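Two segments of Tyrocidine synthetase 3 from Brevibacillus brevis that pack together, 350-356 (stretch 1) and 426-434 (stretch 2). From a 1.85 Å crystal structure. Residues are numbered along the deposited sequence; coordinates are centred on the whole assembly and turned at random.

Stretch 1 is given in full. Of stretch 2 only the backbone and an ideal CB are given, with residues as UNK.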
# COMPACT_ATOMS: atom_id res chain seq x y z
N ILE A 350 -20.90 0.85 -0.13
CA ILE A 350 -19.81 1.77 0.17
C ILE A 350 -18.49 1.27 -0.39
O ILE A 350 -18.17 0.09 -0.27
CB ILE A 350 -19.65 1.93 1.70
CG1 ILE A 350 -20.98 2.42 2.32
CG2 ILE A 350 -18.50 2.90 2.02
CD1 ILE A 350 -20.88 2.88 3.73
N ILE A 351 -17.73 2.19 -0.98
CA ILE A 351 -16.39 1.89 -1.52
C ILE A 351 -15.35 2.63 -0.68
O ILE A 351 -15.47 3.84 -0.45
CB ILE A 351 -16.27 2.30 -3.00
CG1 ILE A 351 -17.43 1.70 -3.81
CG2 ILE A 351 -14.92 1.85 -3.57
CD1 ILE A 351 -17.55 2.26 -5.20
N VAL A 352 -14.35 1.89 -0.21
CA VAL A 352 -13.25 2.45 0.59
C VAL A 352 -11.93 2.11 -0.08
O VAL A 352 -11.68 0.96 -0.38
CB VAL A 352 -13.24 1.85 2.01
CG1 VAL A 352 -11.99 2.30 2.78
CG2 VAL A 352 -14.53 2.24 2.77
N GLY A 353 -11.10 3.12 -0.32
CA GLY A 353 -9.77 2.89 -0.87
C GLY A 353 -8.86 2.25 0.16
O GLY A 353 -8.78 2.73 1.28
N THR A 354 -8.19 1.16 -0.21
CA THR A 354 -7.23 0.52 0.68
C THR A 354 -5.86 0.39 0.00
O THR A 354 -5.67 -0.45 -0.89
CB THR A 354 -7.71 -0.86 1.14
OG1 THR A 354 -7.97 -1.70 0.01
CG2 THR A 354 -8.98 -0.74 1.99
N PRO A 355 -4.90 1.22 0.41
CA PRO A 355 -3.55 1.06 -0.12
C PRO A 355 -2.91 -0.27 0.27
O PRO A 355 -3.13 -0.77 1.38
CB PRO A 355 -2.79 2.25 0.50
CG PRO A 355 -3.86 3.24 0.87
CD PRO A 355 -5.00 2.39 1.31
N ILE A 356 -2.16 -0.84 -0.66
CA ILE A 356 -1.36 -2.05 -0.43
C ILE A 356 0.05 -1.73 -0.87
O ILE A 356 0.27 -0.78 -1.62
CB ILE A 356 -1.90 -3.26 -1.23
CG1 ILE A 356 -1.96 -2.95 -2.73
CG2 ILE A 356 -3.26 -3.68 -0.70
CD1 ILE A 356 -2.36 -4.15 -3.59
N UNK A 426 -12.03 9.64 -7.88
CA UNK A 426 -12.65 8.54 -8.59
C UNK A 426 -12.82 7.30 -7.70
O UNK A 426 -11.91 6.95 -6.93
CB UNK A 426 -11.82 8.19 -9.83
N UNK A 427 -14.00 6.70 -7.78
CA UNK A 427 -14.36 5.44 -7.11
C UNK A 427 -14.55 5.53 -5.59
O UNK A 427 -15.48 4.91 -5.06
CB UNK A 427 -13.28 4.40 -7.40
N UNK A 428 -13.68 6.25 -4.89
CA UNK A 428 -13.80 6.40 -3.43
C UNK A 428 -13.35 7.77 -2.93
O UNK A 428 -12.45 8.39 -3.51
CB UNK A 428 -12.98 5.31 -2.73
N UNK A 429 -13.99 8.23 -1.86
CA UNK A 429 -13.68 9.52 -1.24
C UNK A 429 -13.12 9.38 0.17
O UNK A 429 -12.91 10.37 0.86
CB UNK A 429 -14.94 10.39 -1.20
N UNK A 430 -12.87 8.14 0.58
CA UNK A 430 -12.19 7.88 1.83
C UNK A 430 -11.20 6.73 1.65
O UNK A 430 -11.38 5.89 0.78
CB UNK A 430 -13.20 7.56 2.94
N UNK A 431 -10.16 6.74 2.48
CA UNK A 431 -9.12 5.72 2.47
C UNK A 431 -8.98 5.14 3.87
O UNK A 431 -9.12 5.87 4.86
CB UNK A 431 -7.79 6.30 1.98
N UNK A 432 -8.71 3.84 3.94
CA UNK A 432 -8.45 3.15 5.21
C UNK A 432 -7.06 2.54 5.16
O UNK A 432 -6.71 1.90 4.18
CB UNK A 432 -9.50 2.07 5.49
N UNK A 433 -6.27 2.76 6.22
CA UNK A 433 -4.96 2.10 6.36
C UNK A 433 -4.76 1.53 7.76
O UNK A 433 -5.34 2.02 8.72
CB UNK A 433 -3.83 3.08 6.04
N UNK A 434 -3.93 0.49 7.86
CA UNK A 434 -3.58 -0.10 9.15
C UNK A 434 -2.07 -0.40 9.18
O UNK A 434 -1.55 -1.02 8.25
CB UNK A 434 -4.39 -1.37 9.40

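Position 426 offers little to reason from: no atom of stretch 1 lies within 5.5 Å of its ideal CB. Its phi of -67° and psi of 135° admit most residues, proline among them. The deposited residue is Pro 426, which makes no contact with stretch 1.

At 427 the backbone is the better evidence. The pair phi 72°, psi -42° lies near the classic gamma turn, which is easiest for glycine and unusual for other residues. CA-to-CB points sideways, and the ideal CB lies 4.9 Å from Ile 351 CG2, so an apolar chain would also find a neighbour. The residue is Leu 427, in the less usual conformation, and the weak hydrogen bond from Phe 428 N to Pro 426 O (2.8 Å) agrees with such a turn; its closest contact is through the backbone, Leu 427 O to Ile 351 CD1 at 3.4 Å.

Position 428 is the one whose CA-to-CB bond points toward stretch 1, with the ideal CB 3.7 Å from Ile 351 O and 3.8 Å from Gly 353 N. Glycine leaves an open patch of backbone here, which a flat ring could cover; a smaller apolar residue would also be compatible, but would cover less. The residue is Phe 428, with chi1 of 52° (p) and chi2 of 85°. Gly 353 CA sits 3.5 Å from the centroid formed by the ring atoms CG to CZ of Phe 428, only 6° off the normal, a CH-pi contact over the face. The fit depends on the missing side chain: an ideal CB on Gly 353 would come within 2.3 Å of Phe 428 CE1, a clash. Phe 428 CB also packs against Ile 351 CG2 at 4.0 Å.

At 429 CA-to-CB points away, so stretch 1 sets no preference and a polar residue is acceptable. It is Asp 429, whose OD1 and OD2 are hydrogen-bonded elsewhere in the structure. A water bridges the backbones, accepting from Asp 429 N (2.9 Å) and donating to Ile 351 O (2.8 Å).

Position 430 points sideways, its ideal CB 5.4 Å from Val 352 CG1; a beta-branched or small apolar residue would suit an extended backbone. Thr 430 brings its methyl CG2 to 4.1 Å from Val 352 CG2, while its O accepts from Gly 353 N at 3.0 Å and 158°.

At 431 the ideal CB is 3.8 Å from Gly 353 O and 4.8 Å from Pro 355 CD, favouring a compact apolar residue such as valine or isoleucine. Val 431 sets CG1 3.5 Å from Pro 355 CD, and its CA makes a CA-H...O contact of 3.2 Å with Gly 353 O.

Position 432 has its ideal CB 3.7 Å from Val 352 CG1, so many apolar chains would fit. In Phe 432, CB meets Val 352 CG1 at 3.6 Å, but the side chain's end leads away. Its N donates to Gly 353 O at 2.9 Å and 165°.

At 433 Pro 355 CD lies 4.9 Å from the ideal CB; threonine or valine would serve. Thr 433 places CG2 3.8 Å from Pro 355 CD.

Position 434 is out of reach and unconstrained by stretch 1; it is Phe 434.

Stretch 2 (426-434) PLFDTVFTF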
# COMPACT_ATOMS: atom_id res chain seq x y z
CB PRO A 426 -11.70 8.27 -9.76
CG PRO A 426 -10.40 8.85 -9.37
CD PRO A 426 -10.69 9.97 -8.41
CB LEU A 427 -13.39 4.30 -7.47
CG LEU A 427 -13.62 3.66 -8.85
CD1 LEU A 427 -12.58 2.60 -9.12
CD2 LEU A 427 -15.02 3.08 -8.96
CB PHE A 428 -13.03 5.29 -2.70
CG PHE A 428 -11.60 5.14 -3.14
CD1 PHE A 428 -10.60 5.93 -2.59
CD2 PHE A 428 -11.27 4.22 -4.13
CE1 PHE A 428 -9.28 5.80 -3.01
CE2 PHE A 428 -9.95 4.09 -4.55
CZ PHE A 428 -8.96 4.88 -3.99
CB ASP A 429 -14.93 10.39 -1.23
CG ASP A 429 -15.26 10.89 -2.61
OD1 ASP A 429 -14.38 11.54 -3.22
OD2 ASP A 429 -16.38 10.63 -3.09
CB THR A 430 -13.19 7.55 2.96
OG1 THR A 430 -12.47 7.37 4.18
CG2 THR A 430 -13.98 6.29 2.64
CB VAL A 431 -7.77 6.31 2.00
CG1 VAL A 431 -6.61 5.38 2.32
CG2 VAL A 431 -7.82 6.62 0.50
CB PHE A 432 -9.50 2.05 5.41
CG PHE A 432 -9.20 1.15 6.57
CD1 PHE A 432 -9.60 1.50 7.85
CD2 PHE A 432 -8.52 -0.05 6.39
CE1 PHE A 432 -9.32 0.68 8.93
CE2 PHE A 432 -8.24 -0.88 7.47
CZ PHE A 432 -8.64 -0.51 8.74
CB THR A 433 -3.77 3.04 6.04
OG1 THR A 433 -3.62 4.01 7.09
CG2 THR A 433 -3.97 3.75 4.71
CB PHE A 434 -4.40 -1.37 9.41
CG PHE A 434 -3.98 -2.14 10.63
CD1 PHE A 434 -4.08 -1.57 11.89
CD2 PHE A 434 -3.47 -3.44 10.52
CE1 PHE A 434 -3.68 -2.27 13.03
CE2 PHE A 434 -3.08 -4.14 11.66
CZ PHE A 434 -3.18 -3.56 12.91
O HOH W 1 -16.09 6.54 -0.85
O HOH W 2 -5.03 -0.26 3.45
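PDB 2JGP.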